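Local coordinates for regulatory protein of LacI family (Chloroflexus aggregans, PDB 3BBL) that probably regulates transcription as a DNA-binding LacI-family regulator, with a periplasmic-binding-protein-like region that in relatives senses a small effector, at residues Arg114-Tyr119 / Ala219-Asp224; Ile128-Trp133 / Gln145-Ala150; Ile192-Leu195 / Met199-Gly202. All coordinates share one frame; numbering follows the deposited sequence.

Followed from the N terminus, the chain first passes through Arg114-Tyr119 on helix 109-123, whose partner strand comes about a hundred residues later. Before that loop is closed, contact 2 opens and shuts, helix 138-153 folding back on strand 128-132 after a short connection. Contact 3 follows in series, a still tighter turn from strand 191-194 into helix 197-209. Only when the chain reaches strand 219-223, within Ala219-Asp224, does contact 1 close, with both smaller loops nested inside it. Strands 128-132, 191-194 and 219-223 lie side by side in one sheet, joined by backbone hydrogen bonds, and a salt bridge between Arg114 and Glu149 ties the helices of contacts 1 and 2.

Contact 1 (Arg114-Tyr119 / Ala219-Asp224). With EDO (1,2-ethanediol), chain C.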
loop_
_atom_site.group_PDB
_atom_site.type_symbol
_atom_site.label_atom_id
_atom_site.label_comp_id
_atom_site.label_asym_id
_atom_site.label_seq_id
_atom_site.Cartn_x
_atom_site.Cartn_y
_atom_site.Cartn_z
ATOM N N ARG A 114 10.398 9.439 20.669
ATOM C CA ARG A 114 10.931 10.438 21.588
ATOM C C ARG A 114 10.685 11.831 21.011
ATOM O O ARG A 114 10.192 12.738 21.697
ATOM C CB ARG A 114 12.431 10.222 21.812
ATOM C CG ARG A 114 13.066 11.258 22.738
ATOM C CD ARG A 114 14.501 10.895 23.092
ATOM N NE ARG A 114 15.349 10.813 21.906
ATOM C CZ ARG A 114 16.044 9.736 21.538
ATOM N NH1 ARG A 114 16.012 8.614 22.263
ATOM N NH2 ARG A 114 16.757 9.773 20.419
ATOM N N GLN A 115 11.011 11.986 19.736
ATOM C CA GLN A 115 10.845 13.256 19.052
ATOM C C GLN A 115 9.371 13.667 19.031
ATOM O O GLN A 115 9.035 14.825 19.271
ATOM C CB GLN A 115 11.369 13.120 17.631
ATOM C CG GLN A 115 11.756 14.413 16.964
ATOM C CD GLN A 115 12.211 14.187 15.539
ATOM O OE1 GLN A 115 12.908 13.206 15.250
ATOM N NE2 GLN A 115 11.829 15.090 14.638
ATOM N N ALA A 116 8.494 12.713 18.751
ATOM C CA ALA A 116 7.070 13.002 18.715
ATOM C C ALA A 116 6.618 13.490 20.085
ATOM O O ALA A 116 5.943 14.511 20.191
ATOM C CB ALA A 116 6.279 11.752 18.305
ATOM N N VAL A 117 6.999 12.770 21.133
ATOM C CA VAL A 117 6.606 13.159 22.481
ATOM C C VAL A 117 7.194 14.509 22.878
ATOM O O VAL A 117 6.510 15.321 23.488
ATOM C CB VAL A 117 7.003 12.081 23.518
ATOM C CG1 VAL A 117 6.569 12.506 24.901
ATOM C CG2 VAL A 117 6.336 10.770 23.169
ATOM N N GLU A 118 8.453 14.757 22.525
ATOM C CA GLU A 118 9.084 16.039 22.852
ATOM C C GLU A 118 8.288 17.169 22.219
ATOM O O GLU A 118 8.106 18.231 22.810
ATOM C CB GLU A 118 10.525 16.097 22.336
ATOM C CG GLU A 118 11.451 15.095 23.013
ATOM C CD GLU A 118 12.850 15.109 22.443
ATOM O OE1 GLU A 118 12.991 15.375 21.229
ATOM O OE2 GLU A 118 13.803 14.841 23.200
ATOM N N TYR A 119 7.809 16.926 21.005
ATOM C CA TYR A 119 7.019 17.919 20.296
ATOM C C TYR A 119 5.730 18.217 21.066
ATOM O O TYR A 119 5.364 19.373 21.256
ATOM C CB TYR A 119 6.676 17.431 18.887
ATOM C CG TYR A 119 5.861 18.443 18.120
ATOM C CD1 TYR A 119 6.470 19.514 17.475
ATOM C CD2 TYR A 119 4.471 18.373 18.107
ATOM C CE1 TYR A 119 5.712 20.497 16.841
ATOM C CE2 TYR A 119 3.704 19.348 17.481
ATOM C CZ TYR A 119 4.328 20.407 16.852
ATOM O OH TYR A 119 3.551 21.373 16.248
ATOM N N ALA A 219 -4.794 15.851 20.878
ATOM C CA ALA A 219 -3.748 15.777 19.859
ATOM C C ALA A 219 -3.407 14.299 19.615
ATOM O O ALA A 219 -3.427 13.486 20.540
ATOM C CB ALA A 219 -2.511 16.542 20.313
ATOM N N ILE A 220 -3.124 13.961 18.364
ATOM C CA ILE A 220 -2.787 12.598 17.997
ATOM C C ILE A 220 -1.612 12.534 17.028
ATOM O O ILE A 220 -1.575 13.256 16.035
ATOM C CB ILE A 220 -3.998 11.889 17.346
ATOM C CG1 ILE A 220 -5.133 11.784 18.358
ATOM C CG2 ILE A 220 -3.606 10.484 16.859
ATOM C CD1 ILE A 220 -6.463 11.352 17.742
ATOM N N ILE A 221 -0.642 11.679 17.327
ATOM C CA ILE A 221 0.503 11.500 16.443
ATOM C C ILE A 221 0.637 10.008 16.205
ATOM O O ILE A 221 0.672 9.226 17.153
ATOM C CB ILE A 221 1.818 12.048 17.047
ATOM C CG1 ILE A 221 1.728 13.562 17.214
ATOM C CG2 ILE A 221 2.988 11.717 16.130
ATOM C CD1 ILE A 221 3.021 14.208 17.669
ATOM N N GLY A 222 0.677 9.616 14.935
ATOM C CA GLY A 222 0.797 8.209 14.597
ATOM C C GLY A 222 2.212 7.813 14.242
ATOM O O GLY A 222 3.170 8.540 14.525
ATOM N N PHE A 223 2.342 6.642 13.623
ATOM C CA PHE A 223 3.643 6.119 13.212
ATOM C C PHE A 223 3.512 5.340 11.915
ATOM O O PHE A 223 2.617 4.497 11.787
ATOM C CB PHE A 223 4.220 5.223 14.316
ATOM C CG PHE A 223 5.730 5.198 14.368
ATOM C CD1 PHE A 223 6.409 5.847 15.395
ATOM C CD2 PHE A 223 6.471 4.513 13.401
ATOM C CE1 PHE A 223 7.809 5.812 15.469
ATOM C CE2 PHE A 223 7.868 4.472 13.465
ATOM C CZ PHE A 223 8.537 5.122 14.501
ATOM N N ASP A 224 4.428 5.669 10.998
ATOM C CA ASP A 224 4.649 5.158 9.627
ATOM C C ASP A 224 4.080 5.998 8.504
ATOM O O ASP A 224 4.150 5.602 7.352
ATOM C CB ASP A 224 4.241 3.682 9.340
ATOM C CG ASP A 224 3.977 2.866 10.558
ATOM O OD1 ASP A 224 2.923 2.204 10.517
ATOM O OD2 ASP A 224 4.773 2.859 11.520
HETATM C C1 EDO C . -3.915 16.025 15.454
HETATM O O1 EDO C . -3.119 16.180 16.637
HETATM C C2 EDO C . -3.028 15.954 14.203
HETATM O O2 EDO C . -2.639 14.609 13.946
#
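The ring of Tyr119 meets Ile221 obliquely: the methyl CD1 of Ile221 comes to 4.4 Å from CD2 of Tyr119, neither squarely over the ring nor in its plane. Leu274 and Ile276 also pack against this tyrosine. The second ring, that of Phe223, has Asp224 OD2 placed at one edge, though so short an approach makes that placement doubtful; the ring packs against Met193 and Arg143, and does not touch Arg114-Tyr119.

Ile221 carries the strand's share of the contact, and Ala116, one helical turn before Tyr119, is its main partner on the helix. CB of Ala116 points at the strand and lies 3.9 Å from CG2 of Ile221, the branch that stands anti to the backbone N of the isoleucine. The other branch, CG1, takes the place beside that N (chi1 -65°) and continues extended, so CD1 is carried along the helix surface to 3.9 Å from the carbonyl O of Ala116 and on toward the tyrosine. CG2 and CD1 of Ile221 both rest against the methyl of Ala116 from the strand side and, consistent with the small side chain, the CA atoms of Ala116 and Ile221 are 7.1 Å apart.

This is helix-on-sheet packing in the C-terminal lobe of the periplasmic-binding-protein fold, where helix 109-123 covers strand 219-223, itself hydrogen-bonded to strand 191-194. Met193 from that strand and Leu274 from strand 267-275 touch both Ala116 and Ile221, extending the apolar layer. No hydrogen bond crosses between the two segments.

Polar groups at the start of the strand are met differently. A 1,2-ethanediol molecule, probably from the crystallisation liquor, accepts a nearly straight bond from the N of Ile220 through its O1 (2.8 Å, 168°), while its O2 donates to the carbonyl O of Ile220 at 2.7 Å. The diol is hydrogen-bonded to Ser237 N as well.

Contact 2 (Ile128-Trp133 / Gln145-Ala150); sequences IAILAW and QGYLEA
Tyr147 lays one face of its ring against Ile130, whose CG2 methyl sits over the middle of that face, 3.8 Å from the ring centroid of Tyr147 and only 11° off the ring normal. This CH-pi contact forms within a beta-alpha-beta unit of the periplasmic-binding-protein fold, in which strand 128-132 leads into helix 138-153 and on to strand 163-165. Helix and strand run almost antiparallel (166°), and the axes of the two segments come within 10.3 Å, a separation bridged by the long tyrosine.

Ile130 and Tyr147 run alongside one another, each pointing toward the other's root. In Ile130, CG1 stands anti to the backbone N, which places CG2 between that N and the carbonyl carbon and turns it toward the ring; CD1, at the end of the other branch, reaches back to 3.9 Å from the CB of Tyr147. The isoleucine therefore lines the tyrosine from its root to its ring. Ile128 adds a looser touch, its CG2 being 4.3 Å from CE1 of Tyr147, and Val117 of helix 109-123 also packs on the ring.

Beyond the apolar face, the buried phenol needs a polar partner, and the strand backbone supplies it: OH of Tyr147 donates to the carbonyl O of Ile128 at 2.7 Å. That oxygen lies at the edge of the ring and near its plane, while the C=O...donor angle is 147° and the hydroxyl is tilted out of the carbonyl plane. Flanking Tyr147 along the helix, Gln145 NE2 donates to the anti lone pair of Glu149 OE2, leaving Glu149 OE1 to meet Arg114 NH1 in a salt bridge.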
loop_
_atom_site.group_PDB
_atom_site.type_symbol
_atom_site.label_atom_id
_atom_site.label_comp_id
_atom_site.label_asym_id
_atom_site.label_seq_id
_atom_site.Cartn_x
_atom_site.Cartn_y
_atom_site.Cartn_z
ATOM N N ILE A 128 -0.107 12.776 28.432
ATOM C CA ILE A 128 0.090 12.125 27.148
ATOM C C ILE A 128 0.037 10.614 27.295
ATOM O O ILE A 128 0.771 10.028 28.080
ATOM C CB ILE A 128 1.458 12.512 26.543
ATOM C CG1 ILE A 128 1.626 14.033 26.589
ATOM C CG2 ILE A 128 1.573 11.974 25.116
ATOM C CD1 ILE A 128 3.028 14.529 26.289
ATOM N N ALA A 129 -0.844 9.990 26.530
ATOM C CA ALA A 129 -0.993 8.555 26.585
ATOM C C ALA A 129 -0.419 7.929 25.313
ATOM O O ALA A 129 -0.131 8.630 24.329
ATOM C CB ALA A 129 -2.472 8.203 26.728
ATOM N N ILE A 130 -0.267 6.609 25.335
ATOM C CA ILE A 130 0.254 5.902 24.175
ATOM C C ILE A 130 -0.436 4.555 23.940
ATOM O O ILE A 130 -0.705 3.793 24.875
ATOM C CB ILE A 130 1.793 5.683 24.310
ATOM C CG1 ILE A 130 2.346 5.035 23.040
ATOM C CG2 ILE A 130 2.103 4.851 25.566
ATOM C CD1 ILE A 130 3.858 4.881 23.051
ATOM N N LEU A 131 -0.739 4.290 22.678
ATOM C CA LEU A 131 -1.352 3.039 22.271
ATOM C C LEU A 131 -0.173 2.203 21.778
ATOM O O LEU A 131 0.329 2.389 20.673
ATOM C CB LEU A 131 -2.369 3.297 21.158
ATOM C CG LEU A 131 -3.420 4.350 21.537
ATOM C CD1 LEU A 131 -4.510 4.400 20.474
ATOM C CD2 LEU A 131 -4.014 4.025 22.899
ATOM N N ALA A 132 0.283 1.292 22.627
ATOM C CA ALA A 132 1.439 0.463 22.318
ATOM C C ALA A 132 1.110 -0.988 21.972
ATOM O O ALA A 132 -0.055 -1.395 21.954
ATOM C CB ALA A 132 2.410 0.515 23.488
ATOM N N TRP A 133 2.157 -1.765 21.716
ATOM C CA TRP A 133 2.015 -3.167 21.346
ATOM C C TRP A 133 2.440 -4.106 22.474
ATOM O O TRP A 133 2.971 -3.666 23.491
ATOM C CB TRP A 133 2.854 -3.455 20.094
ATOM C CG TRP A 133 2.433 -2.694 18.883
ATOM C CD1 TRP A 133 1.224 -2.107 18.666
ATOM C CD2 TRP A 133 3.203 -2.478 17.690
ATOM N NE1 TRP A 133 1.189 -1.538 17.417
ATOM C CE2 TRP A 133 2.390 -1.751 16.795
ATOM C CE3 TRP A 133 4.499 -2.833 17.293
ATOM C CZ2 TRP A 133 2.829 -1.368 15.521
ATOM C CZ3 TRP A 133 4.936 -2.451 16.025
ATOM C CH2 TRP A 133 4.101 -1.726 15.156
ATOM N N GLN A 145 9.951 2.751 24.125
ATOM C CA GLN A 145 11.100 3.265 24.864
ATOM C C GLN A 145 11.283 4.769 24.667
ATOM O O GLN A 145 11.570 5.494 25.623
ATOM C CB GLN A 145 12.370 2.510 24.437
ATOM C CG GLN A 145 13.629 2.824 25.242
ATOM C CD GLN A 145 13.430 2.658 26.741
ATOM O OE1 GLN A 145 12.885 1.648 27.208
ATOM N NE2 GLN A 145 13.880 3.649 27.503
ATOM N N GLY A 146 11.113 5.230 23.432
ATOM C CA GLY A 146 11.259 6.648 23.142
ATOM C C GLY A 146 10.281 7.497 23.936
ATOM O O GLY A 146 10.607 8.596 24.385
ATOM N N TYR A 147 9.072 6.973 24.103
ATOM C CA TYR A 147 8.023 7.636 24.865
ATOM C C TYR A 147 8.464 7.758 26.335
ATOM O O TYR A 147 8.438 8.844 26.920
ATOM C CB TYR A 147 6.733 6.811 24.759
ATOM C CG TYR A 147 5.647 7.183 25.746
ATOM C CD1 TYR A 147 4.772 8.230 25.488
ATOM C CD2 TYR A 147 5.488 6.474 26.932
ATOM C CE1 TYR A 147 3.757 8.555 26.390
ATOM C CE2 TYR A 147 4.491 6.790 27.837
ATOM C CZ TYR A 147 3.624 7.830 27.563
ATOM O OH TYR A 147 2.619 8.130 28.450
ATOM N N LEU A 148 8.866 6.634 26.923
ATOM C CA LEU A 148 9.310 6.611 28.308
ATOM C C LEU A 148 10.444 7.600 28.536
ATOM O O LEU A 148 10.442 8.339 29.521
ATOM C CB LEU A 148 9.762 5.202 28.699
ATOM C CG LEU A 148 8.687 4.121 28.545
ATOM C CD1 LEU A 148 9.274 2.761 28.874
ATOM C CD2 LEU A 148 7.499 4.439 29.443
ATOM N N GLU A 149 11.406 7.622 27.620
ATOM C CA GLU A 149 12.541 8.531 27.736
ATOM C C GLU A 149 12.135 9.996 27.707
ATOM O O GLU A 149 12.603 10.790 28.516
ATOM C CB GLU A 149 13.555 8.267 26.619
ATOM C CG GLU A 149 14.587 7.221 26.956
ATOM C CD GLU A 149 15.396 6.777 25.743
ATOM O OE1 GLU A 149 15.804 7.651 24.937
ATOM O OE2 GLU A 149 15.625 5.553 25.603
ATOM N N ALA A 150 11.273 10.358 26.765
ATOM C CA ALA A 150 10.839 11.740 26.669
ATOM C C ALA A 150 10.040 12.154 27.905
ATOM O O ALA A 150 10.245 13.241 28.441
ATOM C CB ALA A 150 10.008 11.947 25.407
#

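Contact 3 (Ile192-Leu195 / Met199-Gly202)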
loop_
_atom_site.group_PDB
_atom_site.type_symbol
_atom_site.label_atom_id
_atom_site.label_comp_id
_atom_site.label_asym_id
_atom_site.label_seq_id
_atom_site.Cartn_x
_atom_site.Cartn_y
_atom_site.Cartn_z
ATOM N N ILE A 192 -2.362 11.766 22.435
ATOM C CA ILE A 192 -2.166 10.337 22.285
ATOM C C ILE A 192 -1.178 10.003 21.178
ATOM O O ILE A 192 -1.305 10.470 20.049
ATOM C CB ILE A 192 -3.510 9.627 21.994
ATOM C CG1 ILE A 192 -4.427 9.752 23.215
ATOM C CG2 ILE A 192 -3.280 8.159 21.671
ATOM C CD1 ILE A 192 -5.801 9.141 23.036
HETATM N N MSE A 193 -0.184 9.195 21.526
HETATM C CA MSE A 193 0.836 8.727 20.591
HETATM C C MSE A 193 0.449 7.276 20.250
HETATM O O MSE A 193 0.106 6.501 21.139
HETATM C CB MSE A 193 2.206 8.783 21.288
HETATM C CG MSE A 193 3.358 8.124 20.568
HETATM SE SE MSE A 193 4.188 9.322 19.267
HETATM C CE MSE A 193 4.042 8.189 17.674
ATOM N N THR A 194 0.473 6.904 18.974
ATOM C CA THR A 194 0.133 5.524 18.600
ATOM C C THR A 194 1.313 4.850 17.890
ATOM O O THR A 194 2.146 5.526 17.280
ATOM C CB THR A 194 -1.119 5.472 17.686
ATOM O OG1 THR A 194 -0.826 6.061 16.416
ATOM C CG2 THR A 194 -2.263 6.219 18.332
ATOM N N LEU A 195 1.397 3.524 17.959
ATOM C CA LEU A 195 2.517 2.840 17.317
ATOM C C LEU A 195 2.417 2.597 15.821
ATOM O O LEU A 195 3.364 2.101 15.217
ATOM C CB LEU A 195 2.858 1.542 18.046
ATOM C CG LEU A 195 3.413 1.785 19.459
ATOM C CD1 LEU A 195 4.265 0.588 19.889
ATOM C CD2 LEU A 195 4.244 3.055 19.496
HETATM N N MSE A 199 -3.832 2.496 14.150
HETATM C CA MSE A 199 -4.280 2.732 15.514
HETATM C C MSE A 199 -4.727 4.180 15.668
HETATM O O MSE A 199 -5.779 4.456 16.242
HETATM C CB MSE A 199 -3.163 2.424 16.512
HETATM C CG MSE A 199 -2.792 0.969 16.548
HETATM SE SE MSE A 199 -1.386 0.787 17.885
HETATM C CE MSE A 199 -2.387 -0.124 19.267
ATOM N N ALA A 200 -3.929 5.105 15.142
ATOM C CA ALA A 200 -4.256 6.527 15.224
ATOM C C ALA A 200 -5.616 6.841 14.586
ATOM O O ALA A 200 -6.368 7.700 15.072
ATOM C CB ALA A 200 -3.173 7.342 14.560
ATOM N N ILE A 201 -5.938 6.139 13.505
ATOM C CA ILE A 201 -7.208 6.369 12.835
ATOM C C ILE A 201 -8.357 5.951 13.752
ATOM O O ILE A 201 -9.389 6.634 13.830
ATOM C CB ILE A 201 -7.251 5.636 11.470
ATOM C CG1 ILE A 201 -6.246 6.305 10.520
ATOM C CG2 ILE A 201 -8.643 5.708 10.860
ATOM C CD1 ILE A 201 -6.146 5.680 9.144
ATOM N N GLY A 202 -8.166 4.845 14.465
ATOM C CA GLY A 202 -9.183 4.385 15.393
ATOM C C GLY A 202 -9.364 5.421 16.494
ATOM O O GLY A 202 -10.482 5.704 16.925
#
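Van der Waals packing carries most of this contact, with Thr194 laid against the first turn of helix 197-209. CB of Thr194 lies 3.9 Å from CB of Met199, while its CG2 methyl, beside the backbone N, reaches 3.7 Å from the CA of Ala200. Ala200 answers with its own methyl, whose CB comes to 3.3 Å from OG1 of Thr194.

Selenium provides a second kind of touch. Met199, a selenomethionine, extends to the bend at its end, and its SE passes 3.9 Å from N of Leu195 and 4.3 Å from CB of Leu195. Leu131 of strand 128-132 and Trp133 just after it also pack on this residue.

Such proximity follows from topology: strand 191-194, helix 197-209 and strand 219-223 form a beta-alpha-beta unit of the periplasmic-binding-protein fold, and the chain turns from strand to helix within a few residues. On the far side of the helix Ile201 packs on Met228 of the second subunit.

Polar contact is local. With chi1 at 67°, OG1 of Thr194 lies between its own N and carbonyl carbon and hydrogen-bonds to the carbonyl O of Asn196 in the turn; its approach to Ala200 N, at 3.5 Å, is too badly angled to be one. Replacement by a valine would probably leave the Asn196 carbonyl without this mate and the turn less firmly held.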